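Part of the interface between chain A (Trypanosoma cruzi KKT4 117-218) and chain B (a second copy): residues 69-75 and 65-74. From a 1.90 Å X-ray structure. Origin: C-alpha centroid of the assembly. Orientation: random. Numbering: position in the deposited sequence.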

ATOM      1  N   LYS A  69       7.545 -14.497  18.945  1.00 31.63           N
ATOM      2  CA  LYS A  69       8.556 -14.070  19.907  1.00 31.40           C
ATOM      3  C   LYS A  69       7.930 -13.709  21.249  1.00 29.89           C
ATOM      4  O   LYS A  69       8.499 -14.011  22.305  1.00 31.33           O
ATOM      5  N   HIS A  70       6.765 -13.056  21.229  1.00 29.28           N
ATOM      6  CA  HIS A  70       6.083 -12.738  22.480  1.00 28.10           C
ATOM      7  C   HIS A  70       5.739 -14.009  23.248  1.00 30.11           C
ATOM      8  O   HIS A  70       5.909 -14.070  24.473  1.00 26.57           O
ATOM      9  N   LYS A  71       5.282 -15.046  22.539  1.00 27.86           N
ATOM     10  CA  LYS A  71       4.902 -16.293  23.194  1.00 27.45           C
ATOM     11  C   LYS A  71       6.100 -16.989  23.826  1.00 27.37           C
ATOM     12  O   LYS A  71       5.955 -17.638  24.866  1.00 28.78           O
ATOM     13  N   LEU A  72       7.283 -16.868  23.220  1.00 28.42           N
ATOM     14  CA  LEU A  72       8.474 -17.453  23.828  1.00 36.12           C
ATOM     15  C   LEU A  72       8.894 -16.677  25.071  1.00 35.17           C
ATOM     16  O   LEU A  72       9.250 -17.277  26.095  1.00 28.42           O
ATOM     17  N   GLU A  73       8.844 -15.342  25.007  1.00 27.34           N
ATOM     18  CA  GLU A  73       9.233 -14.528  26.156  1.00 31.53           C
ATOM     19  C   GLU A  73       8.322 -14.778  27.353  1.00 25.18           C
ATOM     20  O   GLU A  73       8.782 -14.783  28.501  1.00 24.46           O
ATOM     21  N   LEU A  74       7.024 -14.982  27.108  1.00 24.89           N
ATOM     22  CA  LEU A  74       6.105 -15.303  28.197  1.00 26.18           C
ATOM     23  C   LEU A  74       6.466 -16.631  28.858  1.00 26.45           C
ATOM     24  O   LEU A  74       6.387 -16.765  30.086  1.00 23.53           O
ATOM     25  N   ALA A  75       6.855 -17.627  28.058  1.00 26.75           N
ATOM     26  CA  ALA A  75       7.225 -18.924  28.622  1.00 23.83           C
ATOM     27  C   ALA A  75       8.507 -18.826  29.431  1.00 25.37           C
ATOM     28  O   ALA A  75       8.648 -19.484  30.471  1.00 24.16           O
TER
ATOM     29  N   GLU B  65       0.232  -1.647  18.245  1.00 37.19           N
ATOM     30  CA  GLU B  65      -0.768  -2.027  19.234  1.00 38.25           C
ATOM     31  C   GLU B  65      -0.417  -3.355  19.891  1.00 35.41           C
ATOM     32  O   GLU B  65      -0.557  -3.503  21.110  1.00 27.69           O
ATOM     33  N   THR B  66       0.039  -4.331  19.101  1.00 31.83           N
ATOM     34  CA  THR B  66       0.480  -5.600  19.673  1.00 34.22           C
ATOM     35  C   THR B  66       1.644  -5.394  20.633  1.00 32.36           C
ATOM     36  O   THR B  66       1.699  -6.019  21.700  1.00 22.67           O
ATOM     37  N   GLU B  67       2.582  -4.512  20.277  1.00 30.72           N
ATOM     38  CA  GLU B  67       3.698  -4.232  21.172  1.00 34.91           C
ATOM     39  C   GLU B  67       3.228  -3.538  22.444  1.00 33.64           C
ATOM     40  O   GLU B  67       3.718  -3.842  23.535  1.00 29.63           O
ATOM     41  N   ALA B  68       2.268  -2.615  22.328  1.00 24.87           N
ATOM     42  CA  ALA B  68       1.783  -1.904  23.508  1.00 28.73           C
ATOM     43  C   ALA B  68       1.059  -2.842  24.465  1.00 28.99           C
ATOM     44  O   ALA B  68       1.218  -2.732  25.688  1.00 22.80           O
ATOM     45  N   LYS B  69       0.285  -3.757  23.921  1.00 26.11           N
ATOM     46  CA  LYS B  69      -0.453  -4.702  24.776  1.00 29.23           C
ATOM     47  C   LYS B  69       0.530  -5.649  25.466  1.00 24.75           C
ATOM     48  O   LYS B  69       0.318  -5.941  26.597  1.00 22.73           O
ATOM     49  N   HIS B  70       1.539  -6.106  24.740  1.00 23.27           N
ATOM     50  CA  HIS B  70       2.499  -7.060  25.281  1.00 27.33           C
ATOM     51  C   HIS B  70       3.312  -6.440  26.412  1.00 25.82           C
ATOM     52  O   HIS B  70       3.482  -7.051  27.474  1.00 18.86           O
ATOM     53  N   LYS B  71       3.814  -5.216  26.207  1.00 27.18           N
ATOM     54  CA  LYS B  71       4.633  -4.568  27.228  1.00 27.50           C
ATOM     55  C   LYS B  71       3.860  -4.387  28.532  1.00 20.02           C
ATOM     56  O   LYS B  71       4.433  -4.493  29.611  1.00 19.55           O
ATOM     57  N   LEU B  72       2.547  -4.169  28.419  1.00 22.06           N
ATOM     58  CA  LEU B  72       1.590  -4.014  29.557  1.00 25.94           C
ATOM     59  C   LEU B  72       1.348  -5.377  30.232  1.00 19.50           C
ATOM     60  O   LEU B  72       1.346  -5.425  31.402  1.00 19.09           O
ATOM     61  N   GLU B  73       1.135  -6.428  29.457  1.00 19.84           N
ATOM     62  CA  GLU B  73       1.000  -7.804  29.921  1.00 22.10           C
ATOM     63  C   GLU B  73       2.237  -8.212  30.706  1.00 18.36           C
ATOM     64  O   GLU B  73       2.138  -8.750  31.811  1.00 18.64           O
ATOM     65  N   LEU B  74       3.421  -7.910  30.160  1.00 18.27           N
ATOM     66  CA  LEU B  74       4.670  -8.168  30.871  1.00 20.43           C
ATOM     67  C   LEU B  74       4.715  -7.428  32.201  1.00 20.35           C
ATOM     68  O   LEU B  74       5.116  -7.992  33.225  1.00 15.80           O
TER

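The two helices run parallel, their N-to-C directions 3° apart and their axes 11.6 Å apart at closest approach. They are also in register: the CA atoms of H70(A) and H70(B) lie 7.3 Å apart, those of L74(A) and L74(B) 7.8 Å.

Matching register does not mean matching conformation, as the two histidines at the contact make plain. H70(B) points its CA-to-CB bond toward chain A and is t (chi1 179°, chi2 72°); H70(A) leaves its helix sideways and is m (chi1 -70°, chi2 -4°). With these different angles the rings lie flat on one another, centroids 3.6 Å apart and planes at 4°, a face-to-face stack in which CD2 of H70(A) comes 3.4 Å from CG of H70(B). CB of H70(A) adds a CH-pi contact, 3.8 Å from the H70(B) ring centroid and 29° off its normal.

Ring edges remain free for other partners. NE2 of H70(B) donates to OE2 of E73(A) at 2.8 Å, with a nearly straight N-H...O angle of 173°. E73(A) reaches it by pointing toward chain B in an extended t,t conformation (180°, 178°). At the edge of the H70(A) ring, CE1 lies 3.4 Å from OE1 of E67(B). That glutamate is m,m (-59°, -84°), a bent course that brings its end nearer chain A; the same OE1 forms a salt bridge with NZ of K71(B) at 3.4 Å.

One turn on, both leucines are m,t: L74(A) at -71°, 175° and L74(B) at -65°, -164°. Each starts sideways, but its end comes nearer the partner helix, and the CD2 atoms meet at 3.6 Å. This apolar contact lies beside the histidine stack, with CG of L74(A) 4.3 Å from CE1 of H70(B), near that ring's plane.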

ATOM      1  CB  LYS A  69       9.345 -12.886  19.348  1.00 32.35           C
ATOM      2  CG  LYS A  69      10.318 -13.257  18.238  1.00 46.11           C
ATOM      3  CD  LYS A  69      11.013 -12.026  17.671  1.00 54.71           C
ATOM      4  CE  LYS A  69      12.019 -12.398  16.588  1.00 75.30           C
ATOM      5  NZ  LYS A  69      11.375 -12.936  15.353  1.00 63.91           N
ATOM      6  CB  HIS A  70       4.822 -11.916  22.200  1.00 28.86           C
ATOM      7  CG  HIS A  70       5.094 -10.514  21.737  1.00 33.17           C
ATOM      8  ND1 HIS A  70       6.366  -9.991  21.648  1.00 35.00           N
ATOM      9  CD2 HIS A  70       4.254  -9.527  21.341  1.00 34.95           C
ATOM     10  CE1 HIS A  70       6.299  -8.744  21.212  1.00 35.01           C
ATOM     11  NE2 HIS A  70       5.029  -8.436  21.024  1.00 31.43           N
ATOM     12  CB  LYS A  71       4.215 -17.225  22.196  1.00 36.14           C
ATOM     13  CG  LYS A  71       3.586 -18.458  22.832  1.00 39.19           C
ATOM     14  CD  LYS A  71       2.951 -19.360  21.785  1.00 53.44           C
ATOM     15  CE  LYS A  71       4.008 -20.078  20.961  1.00 45.00           C
ATOM     16  NZ  LYS A  71       4.838 -20.993  21.794  1.00 45.15           N
ATOM     17  CB  LEU A  72       9.610 -17.505  22.809  1.00 35.52           C
ATOM     18  CG  LEU A  72       9.401 -18.453  21.624  1.00 38.71           C
ATOM     19  CD1 LEU A  72      10.643 -18.500  20.750  1.00 44.42           C
ATOM     20  CD2 LEU A  72       9.022 -19.850  22.103  1.00 35.24           C
ATOM     21  CB  GLU A  73       9.224 -13.046  25.778  1.00 31.33           C
ATOM     22  CG  GLU A  73       9.611 -12.102  26.916  1.00 29.89           C
ATOM     23  CD  GLU A  73       9.627 -10.643  26.481  1.00 37.92           C
ATOM     24  OE1 GLU A  73      10.342  -9.837  27.111  1.00 34.88           O
ATOM     25  OE2 GLU A  73       8.929 -10.306  25.503  1.00 34.39           O
ATOM     26  CB  LEU A  74       4.665 -15.339  27.677  1.00 27.80           C
ATOM     27  CG  LEU A  74       4.028 -14.003  27.291  1.00 34.25           C
ATOM     28  CD1 LEU A  74       2.649 -14.205  26.667  1.00 30.06           C
ATOM     29  CD2 LEU A  74       3.944 -13.089  28.496  1.00 29.95           C
ATOM     30  CB  ALA A  75       7.374 -19.960  27.507  1.00 28.59           C
TER
ATOM     31  CB  GLU B  65      -2.147  -2.087  18.583  1.00 38.86           C
ATOM     32  CG  GLU B  65      -2.636  -0.739  18.074  1.00 49.90           C
ATOM     33  CD  GLU B  65      -3.686  -0.851  16.983  1.00 58.35           C
ATOM     34  OE1 GLU B  65      -3.862   0.128  16.228  1.00 52.62           O
ATOM     35  OE2 GLU B  65      -4.339  -1.912  16.882  1.00 63.84           O
ATOM     36  CB  THR B  66       0.874  -6.575  18.562  1.00 40.20           C
ATOM     37  OG1 THR B  66      -0.107  -6.533  17.519  1.00 50.29           O
ATOM     38  CG2 THR B  66       0.972  -7.994  19.107  1.00 41.57           C
ATOM     39  CB  GLU B  67       4.755  -3.388  20.458  1.00 35.35           C
ATOM     40  CG  GLU B  67       5.330  -4.033  19.200  1.00 42.95           C
ATOM     41  CD  GLU B  67       6.462  -5.007  19.488  1.00 64.46           C
ATOM     42  OE1 GLU B  67       6.654  -5.378  20.668  1.00 60.85           O
ATOM     43  OE2 GLU B  67       7.158  -5.405  18.529  1.00 52.07           O
ATOM     44  CB  ALA B  68       0.866  -0.753  23.095  1.00 32.33           C
ATOM     45  CB  LYS B  69      -1.453  -5.524  23.973  1.00 27.56           C
ATOM     46  CG  LYS B  69      -2.751  -4.833  23.596  1.00 40.40           C
ATOM     47  CD  LYS B  69      -2.609  -3.376  23.272  1.00 51.12           C
ATOM     48  CE  LYS B  69      -3.674  -2.833  22.338  1.00 44.21           C
ATOM     49  NZ  LYS B  69      -4.724  -3.850  22.063  1.00 54.88           N
ATOM     50  CB  HIS B  70       3.413  -7.555  24.157  1.00 23.14           C
ATOM     51  CG  HIS B  70       4.456  -8.534  24.601  1.00 31.86           C
ATOM     52  ND1 HIS B  70       4.161  -9.835  24.953  1.00 32.42           N
ATOM     53  CD2 HIS B  70       5.797  -8.404  24.738  1.00 30.39           C
ATOM     54  CE1 HIS B  70       5.274 -10.461  25.291  1.00 30.43           C
ATOM     55  NE2 HIS B  70       6.281  -9.615  25.169  1.00 35.60           N
ATOM     56  CB  LYS B  71       5.142  -3.217  26.722  1.00 31.08           C
ATOM     57  CG  LYS B  71       6.024  -3.337  25.479  1.00 37.25           C
ATOM     58  CD  LYS B  71       7.108  -2.270  25.424  1.00 55.69           C
ATOM     59  CE  LYS B  71       7.407  -1.889  23.978  1.00 56.32           C
ATOM     60  NZ  LYS B  71       6.861  -2.892  23.018  1.00 51.58           N
ATOM     61  CB  LEU B  72       0.297  -3.326  29.103  1.00 23.95           C
ATOM     62  CG  LEU B  72      -0.829  -3.232  30.130  1.00 32.79           C
ATOM     63  CD1 LEU B  72      -0.403  -2.560  31.417  1.00 33.66           C
ATOM     64  CD2 LEU B  72      -2.056  -2.558  29.563  1.00 34.49           C
ATOM     65  CB  GLU B  73       0.770  -8.748  28.739  1.00 22.87           C
ATOM     66  CG  GLU B  73       0.531 -10.202  29.143  1.00 29.63           C
ATOM     67  CD  GLU B  73      -0.008 -11.045  28.000  1.00 41.06           C
ATOM     68  OE1 GLU B  73       0.087 -10.599  26.836  1.00 37.25           O
ATOM     69  OE2 GLU B  73      -0.532 -12.149  28.273  1.00 46.36           O
ATOM     70  CB  LEU B  74       5.860  -7.761  30.002  1.00 19.04           C
ATOM     71  CG  LEU B  74       6.082  -8.541  28.710  1.00 29.28           C
ATOM     72  CD1 LEU B  74       7.482  -8.290  28.184  1.00 30.10           C
ATOM     73  CD2 LEU B  74       5.843 -10.022  28.925  1.00 25.41           C
TER